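Local coordinates for G protein coupled receptor (Arabidopsis thaliana, PDB 3T33) that binds zinc as a LanC-like protein and may play a role in abscisic acid signalling, at residues 297-300 and 301-305; 355-358 and 359-362. All coordinates share one frame; numbering follows the deposited sequence.

Both contacts are local, each spanning neighbouring turns of a single helix, so neither closes a long loop. Following the chain, contact 1 comes first, at the C-terminal end of helix 291-305, the helix that follows the zinc ligand Cys288. Helix 308-324, the ligands Cys333 and His334 and helix 336-350 come next, and contact 2 then occupies the first turns of helix 353-375. The two lie in series, without nesting or crossing, and do not touch; their nearest atoms are about 8 Å apart. Helix 336-350 joins them in space, packing against Val299 and Gln303 of contact 1 and against Tyr355, Arg358 and Phe362 of contact 2. Helix 308-324 likewise meets both.

Contact 1. Residues 297-300 and 301-305; sequences TLVK and AAQVY
Lys300 puts CG anti to its own backbone N (chi1 172°) and then bends at chi2 (70°), which turns its chain along the helix toward Val304; Val304 meets it with CG2, the methyl lying anti to the carbonyl carbon. This is an i to i+4 side-chain contact on the last turns of the alpha-helix 291-305, in the all-helical fold of the LanC-like family. The outer methylenes of the lysine cross the valine obliquely, and Lys300 NZ stands 3.7 Å from Val304 CG2. The same methyl, Val304 CG2, lies 3.2 Å from Lys300 O and so sits between that carbonyl and the lysine chain. In the backbone of the same two residues, Val304 N donates to Lys300 O over 3.1 Å. Ala301 N to Thr297 O, Ala302 N to Leu298 O and Gln303 N to Val299 O repeat this i to i+4 bond. Ala302 CB rests against two carbonyls, 3.2 Å from Val299 O and 3.3 Å from Leu298 O. Thr297 OG1 bonds back to Gly293 O of its own helix and across to Tyr413 OH, close to the C terminus. Leu298 and Ala301 pack on helices 250-265 and 308-324, whereas Val304 is exposed. The tightest approach between the Lys300 and Val304 side chains is Lys300 CE to Val304 CG2, 3.5 Å, slightly closer than usual van der Waals contact.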
loop_
_atom_site.group_PDB
_atom_site.type_symbol
_atom_site.label_atom_id
_atom_site.label_comp_id
_atom_site.label_asym_id
_atom_site.label_seq_id
_atom_site.Cartn_x
_atom_site.Cartn_y
_atom_site.Cartn_z
ATOM N N THR A 297 6.002 3.811 6.807
ATOM C CA THR A 297 6.257 5.236 7.005
ATOM C C THR A 297 7.649 5.462 7.567
ATOM O O THR A 297 8.335 6.394 7.170
ATOM C CB THR A 297 5.237 5.839 7.967
ATOM O OG1 THR A 297 3.922 5.440 7.567
ATOM C CG2 THR A 297 5.329 7.332 7.980
ATOM N N LEU A 298 8.069 4.651 8.522
ATOM C CA LEU A 298 9.451 4.801 9.062
ATOM C C LEU A 298 10.480 4.485 7.957
ATOM O O LEU A 298 11.501 5.146 7.832
ATOM C CB LEU A 298 9.652 3.924 10.285
ATOM C CG LEU A 298 8.786 4.446 11.443
ATOM C CD1 LEU A 298 8.866 3.496 12.577
ATOM C CD2 LEU A 298 9.312 5.846 11.851
ATOM N N VAL A 299 10.180 3.529 7.094
ATOM C CA VAL A 299 11.132 3.261 6.001
ATOM C C VAL A 299 11.343 4.510 5.231
ATOM O O VAL A 299 12.508 4.855 4.931
ATOM C CB VAL A 299 10.712 2.089 5.052
ATOM C CG1 VAL A 299 11.442 2.180 3.679
ATOM C CG2 VAL A 299 10.983 0.772 5.711
ATOM N N LYS A 300 10.240 5.207 4.918
ATOM C CA LYS A 300 10.321 6.492 4.184
ATOM C C LYS A 300 11.050 7.555 5.032
ATOM O O LYS A 300 11.933 8.260 4.561
ATOM C CB LYS A 300 8.918 6.978 3.762
ATOM C CG LYS A 300 8.889 8.347 3.178
ATOM C CD LYS A 300 9.535 8.390 1.828
ATOM C CE LYS A 300 9.484 9.754 1.303
ATOM N NZ LYS A 300 10.382 9.936 0.101
ATOM N N ALA A 301 10.704 7.668 6.293
ATOM C CA ALA A 301 11.487 8.598 7.154
ATOM C C ALA A 301 12.970 8.236 7.031
ATOM O O ALA A 301 13.819 9.099 6.759
ATOM C CB ALA A 301 11.030 8.506 8.575
ATOM N N ALA A 302 13.277 6.950 7.154
ATOM C CA ALA A 302 14.659 6.522 7.096
ATOM C C ALA A 302 15.352 6.952 5.838
ATOM O O ALA A 302 16.492 7.378 5.910
ATOM C CB ALA A 302 14.766 5.018 7.254
ATOM N N GLN A 303 14.692 6.821 4.677
ATOM C CA GLN A 303 15.300 7.204 3.369
ATOM C C GLN A 303 15.531 8.707 3.238
ATOM O O GLN A 303 16.476 9.144 2.594
ATOM C CB GLN A 303 14.446 6.745 2.167
ATOM C CG GLN A 303 14.758 5.355 1.581
ATOM C CD GLN A 303 13.596 4.768 0.708
ATOM O OE1 GLN A 303 12.541 5.418 0.520
ATOM N NE2 GLN A 303 13.783 3.525 0.200
ATOM N N VAL A 304 14.629 9.496 3.799
ATOM C CA VAL A 304 14.680 10.947 3.614
ATOM C C VAL A 304 15.623 11.571 4.625
ATOM O O VAL A 304 16.377 12.499 4.303
ATOM C CB VAL A 304 13.298 11.645 3.868
ATOM C CG1 VAL A 304 13.406 13.127 3.533
ATOM C CG2 VAL A 304 12.222 11.037 3.065
ATOM N N TYR A 305 15.542 11.077 5.859
ATOM C CA TYR A 305 16.234 11.731 6.988
ATOM C C TYR A 305 17.559 11.105 7.350
ATOM O O TYR A 305 18.472 11.800 7.802
ATOM C CB TYR A 305 15.296 11.868 8.178
ATOM C CG TYR A 305 14.110 12.699 7.737
ATOM C CD1 TYR A 305 14.325 13.872 7.005
ATOM C CD2 TYR A 305 12.777 12.313 8.013
ATOM C CE1 TYR A 305 13.266 14.655 6.564
ATOM C CE2 TYR A 305 11.662 13.119 7.572
ATOM C CZ TYR A 305 11.938 14.280 6.844
ATOM O OH TYR A 305 10.929 15.094 6.364
#

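Contact 2. Residues 355-358 and 359-362; sequences YLYR and AKAF
Tyr355 O, Leu356 O, Tyr357 O and Arg358 O each accept the N-H four residues on, in regular alpha-helical fashion, the shortest of these bonds being Lys360 N to Leu356 O at 2.6 Å. Among the side chains, Lys360 and Tyr357 meet. Lys360 sends CG anti to its backbone N (chi1 164°) and runs on extended, passing the Tyr357 ring obliquely with Lys360 CD 4.4 Å from Tyr357 CD1. Its CB sits over the preceding turn, 3.2 Å from Leu356 O, and its NZ is held by Leu41 O and Leu43 O. Arg358 O, which takes the N-H of Phe362, also lies obliquely to that residue's ring, 3.9 Å from Phe362 CD1. The extended Arg358 chain carries its guanidinium off the helix into two salt bridges, NH1 to Glu319 and NH2 to Glu17, and a cation-pi contact with Trp322; together the two carboxylates and the indole fix its position. Helix 353-375 is thus held from several directions: Tyr355 and Phe362 pack on helix 336-350, where Phe362 meets Phe343 edge-to-face; Ala361 touches Trp322 of helix 308-324; and Tyr357 and Ala361 rest on Leu41 of helix 36-42.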
loop_
_atom_site.group_PDB
_atom_site.type_symbol
_atom_site.label_atom_id
_atom_site.label_comp_id
_atom_site.label_asym_id
_atom_site.label_seq_id
_atom_site.Cartn_x
_atom_site.Cartn_y
_atom_site.Cartn_z
ATOM N N TYR A 355 15.382 -9.557 4.028
ATOM C CA TYR A 355 14.112 -8.857 3.850
ATOM C C TYR A 355 13.403 -9.335 2.599
ATOM O O TYR A 355 12.216 -9.631 2.664
ATOM C CB TYR A 355 14.345 -7.333 3.925
ATOM C CG TYR A 355 14.708 -6.918 5.344
ATOM C CD1 TYR A 355 13.891 -7.303 6.399
ATOM C CD2 TYR A 355 15.852 -6.170 5.639
ATOM C CE1 TYR A 355 14.172 -6.975 7.735
ATOM C CE2 TYR A 355 16.163 -5.800 7.001
ATOM C CZ TYR A 355 15.306 -6.225 8.023
ATOM O OH TYR A 355 15.504 -5.915 9.350
ATOM N N LEU A 356 14.111 -9.494 1.480
ATOM C CA LEU A 356 13.526 -10.179 0.272
ATOM C C LEU A 356 13.023 -11.583 0.570
ATOM O O LEU A 356 11.888 -12.032 0.161
ATOM C CB LEU A 356 14.560 -10.375 -0.810
ATOM C CG LEU A 356 14.132 -10.313 -2.279
ATOM C CD1 LEU A 356 15.015 -11.195 -3.129
ATOM C CD2 LEU A 356 12.652 -10.574 -2.542
ATOM N N TYR A 357 13.876 -12.293 1.300
ATOM C CA TYR A 357 13.482 -13.609 1.717
ATOM C C TYR A 357 12.179 -13.589 2.535
ATOM O O TYR A 357 11.331 -14.468 2.404
ATOM C CB TYR A 357 14.589 -14.286 2.520
ATOM C CG TYR A 357 14.097 -15.554 3.060
ATOM C CD1 TYR A 357 13.946 -16.677 2.245
ATOM C CD2 TYR A 357 13.669 -15.626 4.354
ATOM C CE1 TYR A 357 13.427 -17.862 2.753
ATOM C CE2 TYR A 357 13.153 -16.749 4.833
ATOM C CZ TYR A 357 13.045 -17.875 4.051
ATOM O OH TYR A 357 12.497 -19.012 4.654
ATOM N N ARG A 358 12.048 -12.617 3.424
ATOM C CA ARG A 358 10.838 -12.512 4.214
ATOM C C ARG A 358 9.597 -12.215 3.366
ATOM O O ARG A 358 8.560 -12.785 3.628
ATOM C CB ARG A 358 11.021 -11.570 5.400
ATOM C CG ARG A 358 11.825 -12.234 6.526
ATOM C CD ARG A 358 12.107 -11.247 7.647
ATOM N NE ARG A 358 12.854 -11.906 8.706
ATOM C CZ ARG A 358 13.085 -11.404 9.913
ATOM N NH1 ARG A 358 12.631 -10.215 10.251
ATOM N NH2 ARG A 358 13.799 -12.110 10.767
ATOM N N ALA A 359 9.745 -11.397 2.334
ATOM C CA ALA A 359 8.639 -11.091 1.421
ATOM C C ALA A 359 8.383 -12.362 0.627
ATOM O O ALA A 359 7.252 -12.767 0.408
ATOM C CB ALA A 359 8.999 -9.919 0.453
ATOM N N LYS A 360 9.446 -13.029 0.258
ATOM C CA LYS A 360 9.292 -14.292 -0.470
ATOM C C LYS A 360 8.530 -15.339 0.356
ATOM O O LYS A 360 7.665 -16.056 -0.152
ATOM C CB LYS A 360 10.687 -14.766 -0.946
ATOM C CG LYS A 360 10.858 -16.159 -1.387
ATOM C CD LYS A 360 12.332 -16.369 -1.856
ATOM C CE LYS A 360 12.500 -17.702 -2.622
ATOM N NZ LYS A 360 13.927 -18.088 -2.660
ATOM N N ALA A 361 8.817 -15.409 1.647
ATOM C CA ALA A 361 8.113 -16.370 2.507
ATOM C C ALA A 361 6.625 -16.007 2.604
ATOM O O ALA A 361 5.771 -16.881 2.556
ATOM C CB ALA A 361 8.734 -16.411 3.901
ATOM N N PHE A 362 6.301 -14.720 2.727
ATOM C CA PHE A 362 4.859 -14.405 2.873
ATOM C C PHE A 362 4.163 -14.687 1.545
ATOM O O PHE A 362 3.101 -15.229 1.519
ATOM C CB PHE A 362 4.653 -12.961 3.299
ATOM C CG PHE A 362 4.598 -12.749 4.787
ATOM C CD1 PHE A 362 5.362 -13.517 5.654
ATOM C CD2 PHE A 362 3.761 -11.737 5.325
ATOM C CE1 PHE A 362 5.313 -13.308 7.041
ATOM C CE2 PHE A 362 3.710 -11.503 6.688
ATOM C CZ PHE A 362 4.509 -12.294 7.570
#